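Local coordinates for protein interferon-inducible and double-stranded-dependent eIF-2kinase (Carassius auratus, PDB 4KMF) that binds left-handed Z-DNA through its Zalpha domain and, as a PKR-like kinase, probably phosphorylates the translation initiation factor eIF2alpha, at residues 5-10 and 37-42. Sequence-based numbering, arbitrary orientation.
Sequences QMERKI and NRHLYN. With nucleotides of chain B.
One carboxylate oxygen, Glu-7 OE2, takes two hydrogen bonds from the facing helix. His-39 ND1 donates in its ring plane to the anti lone pair of Glu-7 OE2 at 3.0 Å, with the carboxylate turned 79° from the imidazole. Asn-42 ND2, one turn on, reaches Glu-7 OE2 at 3.2 Å, nearly along the CD-OE2 bond. Each bond helps set how its donor group is turned, and the carboxylate would probably favour a positive imidazole. Met-6 CB lies over a face of the His-39 ring, 4.3 Å from its centroid, a CH-pi contact. Ile-10 CD1 presses on His-39 CB at 3.4 Å, while its CG2 meets Leu-40 CD2.

The far side of 37-42 faces the Z-DNA. Asn-37 ND2 donates to OP1 of DG5 of chain B at 2.7 Å, and Tyr-41 OH donates to OP1 of DC4 of chain B, also at 2.7 Å. C8 of DG5 of chain B sits over the centre of the Tyr-41 ring, 3.3 Å above its plane. An alanine at Tyr-41 would probably leave the guanine of DG5 of chain B without its aromatic partner and the DC4 phosphate of chain B without this hydrogen-bond donor.

In this winged helix-turn-helix domain, segment 5-10 of helix 2-17 crosses segment 37-42 of recognition helix 33-45 at -82°; Leu-40 and Met-6 also touch helix 22-29, and Trp-59 of strand 58-61 meets Tyr-41 edge-to-face.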
loop_
_atom_site.group_PDB
_atom_site.type_symbol
_atom_site.label_atom_id
_atom_site.label_comp_id
_atom_site.label_asym_id
_atom_site.label_seq_id
_atom_site.Cartn_x
_atom_site.Cartn_y
_atom_site.Cartn_z
ATOM N N GLN A 5 -14.576 13.264 -13.203
ATOM C CA GLN A 5 -15.577 12.453 -13.843
ATOM C C GLN A 5 -15.663 11.038 -13.230
ATOM O O GLN A 5 -16.751 10.548 -12.942
ATOM C CB GLN A 5 -15.309 12.428 -15.353
ATOM C CG GLN A 5 -16.221 11.509 -16.101
ATOM C CD GLN A 5 -17.652 11.943 -16.044
ATOM O OE1 GLN A 5 -17.958 13.107 -15.751
ATOM N NE2 GLN A 5 -18.560 11.004 -16.331
ATOM N N MET A 6 -14.524 10.415 -12.960
ATOM C CA MET A 6 -14.489 9.155 -12.201
ATOM C C MET A 6 -15.146 9.273 -10.812
ATOM O O MET A 6 -15.874 8.371 -10.391
ATOM C CB MET A 6 -13.055 8.691 -12.007
ATOM C CG MET A 6 -12.894 7.208 -11.944
ATOM S SD MET A 6 -12.880 6.514 -13.621
ATOM C CE MET A 6 -14.627 6.140 -13.819
ATOM N N GLU A 7 -14.845 10.364 -10.098
ATOM C CA GLU A 7 -15.451 10.609 -8.797
ATOM C C GLU A 7 -16.968 10.724 -8.886
ATOM O O GLU A 7 -17.688 10.169 -8.040
ATOM C CB GLU A 7 -14.748 11.769 -8.068
ATOM C CG GLU A 7 -13.294 11.349 -7.733
ATOM C CD GLU A 7 -12.485 12.255 -6.824
ATOM O OE1 GLU A 7 -12.979 13.320 -6.397
ATOM O OE2 GLU A 7 -11.327 11.853 -6.519
ATOM N N ARG A 8 -17.453 11.386 -9.937
ATOM C CA ARG A 8 -18.893 11.520 -10.195
ATOM C C ARG A 8 -19.546 10.165 -10.380
ATOM O O ARG A 8 -20.637 9.913 -9.829
ATOM C CB ARG A 8 -19.122 12.363 -11.451
ATOM C CG ARG A 8 -19.108 13.865 -11.238
ATOM C CD ARG A 8 -19.117 14.525 -12.619
ATOM N NE ARG A 8 -18.941 15.980 -12.604
ATOM C CZ ARG A 8 -19.218 16.777 -13.644
ATOM N NH1 ARG A 8 -19.675 16.263 -14.783
ATOM N NH2 ARG A 8 -19.047 18.094 -13.552
ATOM N N LYS A 9 -18.861 9.280 -11.113
ATOM C CA LYS A 9 -19.348 7.924 -11.321
ATOM C C LYS A 9 -19.443 7.126 -10.021
ATOM O O LYS A 9 -20.400 6.390 -9.818
ATOM C CB LYS A 9 -18.479 7.203 -12.341
ATOM C CG LYS A 9 -18.605 7.801 -13.729
ATOM C CD LYS A 9 -17.982 6.914 -14.798
ATOM C CE LYS A 9 -18.151 7.580 -16.146
ATOM N NZ LYS A 9 -18.356 6.666 -17.337
ATOM N N ILE A 10 -18.456 7.286 -9.135
ATOM C CA ILE A 10 -18.458 6.646 -7.815
ATOM C C ILE A 10 -19.620 7.175 -6.966
ATOM O O ILE A 10 -20.334 6.407 -6.323
ATOM C CB ILE A 10 -17.075 6.830 -7.118
ATOM C CG1 ILE A 10 -16.017 6.000 -7.859
ATOM C CG2 ILE A 10 -17.101 6.442 -5.628
ATOM C CD1 ILE A 10 -14.539 6.436 -7.633
ATOM N N ASN A 37 -9.952 3.402 -4.161
ATOM C CA ASN A 37 -9.659 3.929 -2.831
ATOM C C ASN A 37 -9.055 5.322 -2.881
ATOM O O ASN A 37 -9.395 6.169 -2.072
ATOM C CB ASN A 37 -8.797 2.946 -2.032
ATOM C CG ASN A 37 -9.626 1.968 -1.258
ATOM O OD1 ASN A 37 -10.782 2.236 -0.944
ATOM N ND2 ASN A 37 -9.028 0.830 -0.912
ATOM N N ARG A 38 -8.183 5.581 -3.852
ATOM C CA ARG A 38 -7.667 6.940 -4.052
ATOM C C ARG A 38 -8.849 7.933 -4.160
ATOM O O ARG A 38 -8.907 8.939 -3.458
ATOM C CB ARG A 38 -6.792 6.996 -5.302
ATOM C CG ARG A 38 -6.297 8.409 -5.579
ATOM C CD ARG A 38 -5.283 8.415 -6.711
ATOM N NE ARG A 38 -5.897 8.683 -8.000
ATOM C CZ ARG A 38 -5.916 7.837 -9.037
ATOM N NH1 ARG A 38 -5.328 6.636 -8.950
ATOM N NH2 ARG A 38 -6.520 8.202 -10.179
ATOM N N HIS A 39 -9.804 7.608 -5.017
ATOM C CA HIS A 39 -10.975 8.451 -5.190
ATOM C C HIS A 39 -11.863 8.536 -3.966
ATOM O O HIS A 39 -12.346 9.624 -3.642
ATOM C CB HIS A 39 -11.767 8.030 -6.424
ATOM C CG HIS A 39 -11.016 8.221 -7.701
ATOM N ND1 HIS A 39 -10.427 9.422 -8.050
ATOM C CD2 HIS A 39 -10.729 7.358 -8.701
ATOM C CE1 HIS A 39 -9.827 9.292 -9.220
ATOM N NE2 HIS A 39 -9.995 8.049 -9.638
ATOM N N LEU A 40 -12.103 7.411 -3.287
ATOM C CA LEU A 40 -12.961 7.431 -2.084
ATOM C C LEU A 40 -12.364 8.346 -0.994
ATOM O O LEU A 40 -13.087 9.116 -0.366
ATOM C CB LEU A 40 -13.147 6.017 -1.522
ATOM C CG LEU A 40 -14.134 5.181 -2.359
ATOM C CD1 LEU A 40 -14.124 3.707 -1.933
ATOM C CD2 LEU A 40 -15.533 5.792 -2.332
ATOM N N TYR A 41 -11.049 8.254 -0.770
ATOM C CA TYR A 41 -10.427 9.095 0.253
ATOM C C TYR A 41 -10.372 10.568 -0.159
ATOM O O TYR A 41 -10.540 11.430 0.709
ATOM C CB TYR A 41 -9.059 8.545 0.705
ATOM C CG TYR A 41 -9.201 7.347 1.636
ATOM C CD1 TYR A 41 -9.251 6.033 1.117
ATOM C CD2 TYR A 41 -9.305 7.516 3.018
ATOM C CE1 TYR A 41 -9.405 4.923 1.951
ATOM C CE2 TYR A 41 -9.467 6.400 3.869
ATOM C CZ TYR A 41 -9.529 5.106 3.320
ATOM O OH TYR A 41 -9.694 4.024 4.175
ATOM N N ASN A 42 -10.200 10.869 -1.462
ATOM C CA ASN A 42 -10.345 12.276 -1.933
ATOM C C ASN A 42 -11.770 12.758 -1.697
ATOM O O ASN A 42 -11.975 13.870 -1.204
ATOM C CB ASN A 42 -10.105 12.403 -3.448
ATOM C CG ASN A 42 -8.671 12.188 -3.857
ATOM O OD1 ASN A 42 -7.754 12.346 -3.070
ATOM N ND2 ASN A 42 -8.475 11.892 -5.137
ATOM P P DG B 5 -5.317 0.661 -1.573
ATOM O OP1 DG B 5 -6.556 -0.119 -1.651
ATOM O OP2 DG B 5 -4.172 0.391 -2.494
ATOM O "O5'" DG B 5 -5.651 2.221 -1.667
ATOM C "C5'" DG B 5 -4.590 3.180 -1.665
ATOM C "C4'" DG B 5 -5.245 4.538 -1.560
ATOM O "O4'" DG B 5 -5.995 4.679 -0.333
ATOM C "C3'" DG B 5 -4.222 5.649 -1.580
ATOM O "O3'" DG B 5 -4.279 6.144 -2.909
ATOM C "C2'" DG B 5 -4.757 6.694 -0.615
ATOM C "C1'" DG B 5 -5.793 5.978 0.220
ATOM N N9 DG B 5 -5.361 5.721 1.599
ATOM C C8 DG B 5 -6.050 6.059 2.747
ATOM N N7 DG B 5 -5.453 5.682 3.840
ATOM C C5 DG B 5 -4.273 5.066 3.400
ATOM C C6 DG B 5 -3.246 4.442 4.161
ATOM O O6 DG B 5 -3.212 4.360 5.403
ATOM N N1 DG B 5 -2.212 3.915 3.368
ATOM C C2 DG B 5 -2.204 3.985 1.983
ATOM N N2 DG B 5 -1.154 3.418 1.368
ATOM N N3 DG B 5 -3.216 4.532 1.244
ATOM C C4 DG B 5 -4.193 5.091 2.020
ATOM P P DC B 4 -8.637 0.716 3.240
ATOM O OP1 DC B 4 -9.624 1.722 2.782
ATOM O OP2 DC B 4 -8.617 -0.555 2.525
ATOM O "O5'" DC B 4 -7.168 1.315 3.238
ATOM C "C5'" DC B 4 -6.767 2.345 2.297
ATOM C "C4'" DC B 4 -5.423 1.931 1.687
ATOM O "O4'" DC B 4 -4.399 1.912 2.715
ATOM C "C3'" DC B 4 -5.383 0.532 1.074
ATOM O "O3'" DC B 4 -4.612 0.530 -0.136
ATOM C "C2'" DC B 4 -4.684 -0.316 2.123
ATOM C "C1'" DC B 4 -3.668 0.697 2.595
ATOM N N1 DC B 4 -3.076 0.337 3.890
ATOM C C2 DC B 4 -1.956 -0.502 3.923
ATOM O O2 DC B 4 -1.484 -0.920 2.869
ATOM N N3 DC B 4 -1.410 -0.821 5.130
ATOM C C4 DC B 4 -1.968 -0.362 6.263
ATOM N N4 DC B 4 -1.392 -0.661 7.416
ATOM C C5 DC B 4 -3.112 0.508 6.252
ATOM C C6 DC B 4 -3.639 0.817 5.059
ATOM P P DC B 6 -3.040 6.827 -3.650
ATOM O OP1 DC B 6 -3.577 8.068 -4.246
ATOM O OP2 DC B 6 -2.519 5.780 -4.544
ATOM O "O5'" DC B 6 -1.981 7.238 -2.567
ATOM C "C5'" DC B 6 -0.961 8.063 -3.084
ATOM C "C4'" DC B 6 0.344 7.661 -2.442
ATOM O "O4'" DC B 6 0.298 8.019 -1.043
ATOM C "C3'" DC B 6 0.729 6.196 -2.491
ATOM O "O3'" DC B 6 2.132 6.163 -2.712
ATOM C "C2'" DC B 6 0.413 5.689 -1.087
ATOM C "C1'" DC B 6 0.709 6.916 -0.249
ATOM N N1 DC B 6 -0.020 7.000 1.057
ATOM C C2 DC B 6 0.584 6.440 2.189
ATOM O O2 DC B 6 1.676 5.876 2.068
ATOM N N3 DC B 6 -0.038 6.535 3.377
ATOM C C4 DC B 6 -1.233 7.152 3.438
ATOM N N4 DC B 6 -1.840 7.224 4.628
ATOM C C5 DC B 6 -1.869 7.747 2.291
ATOM C C6 DC B 6 -1.230 7.631 1.122
#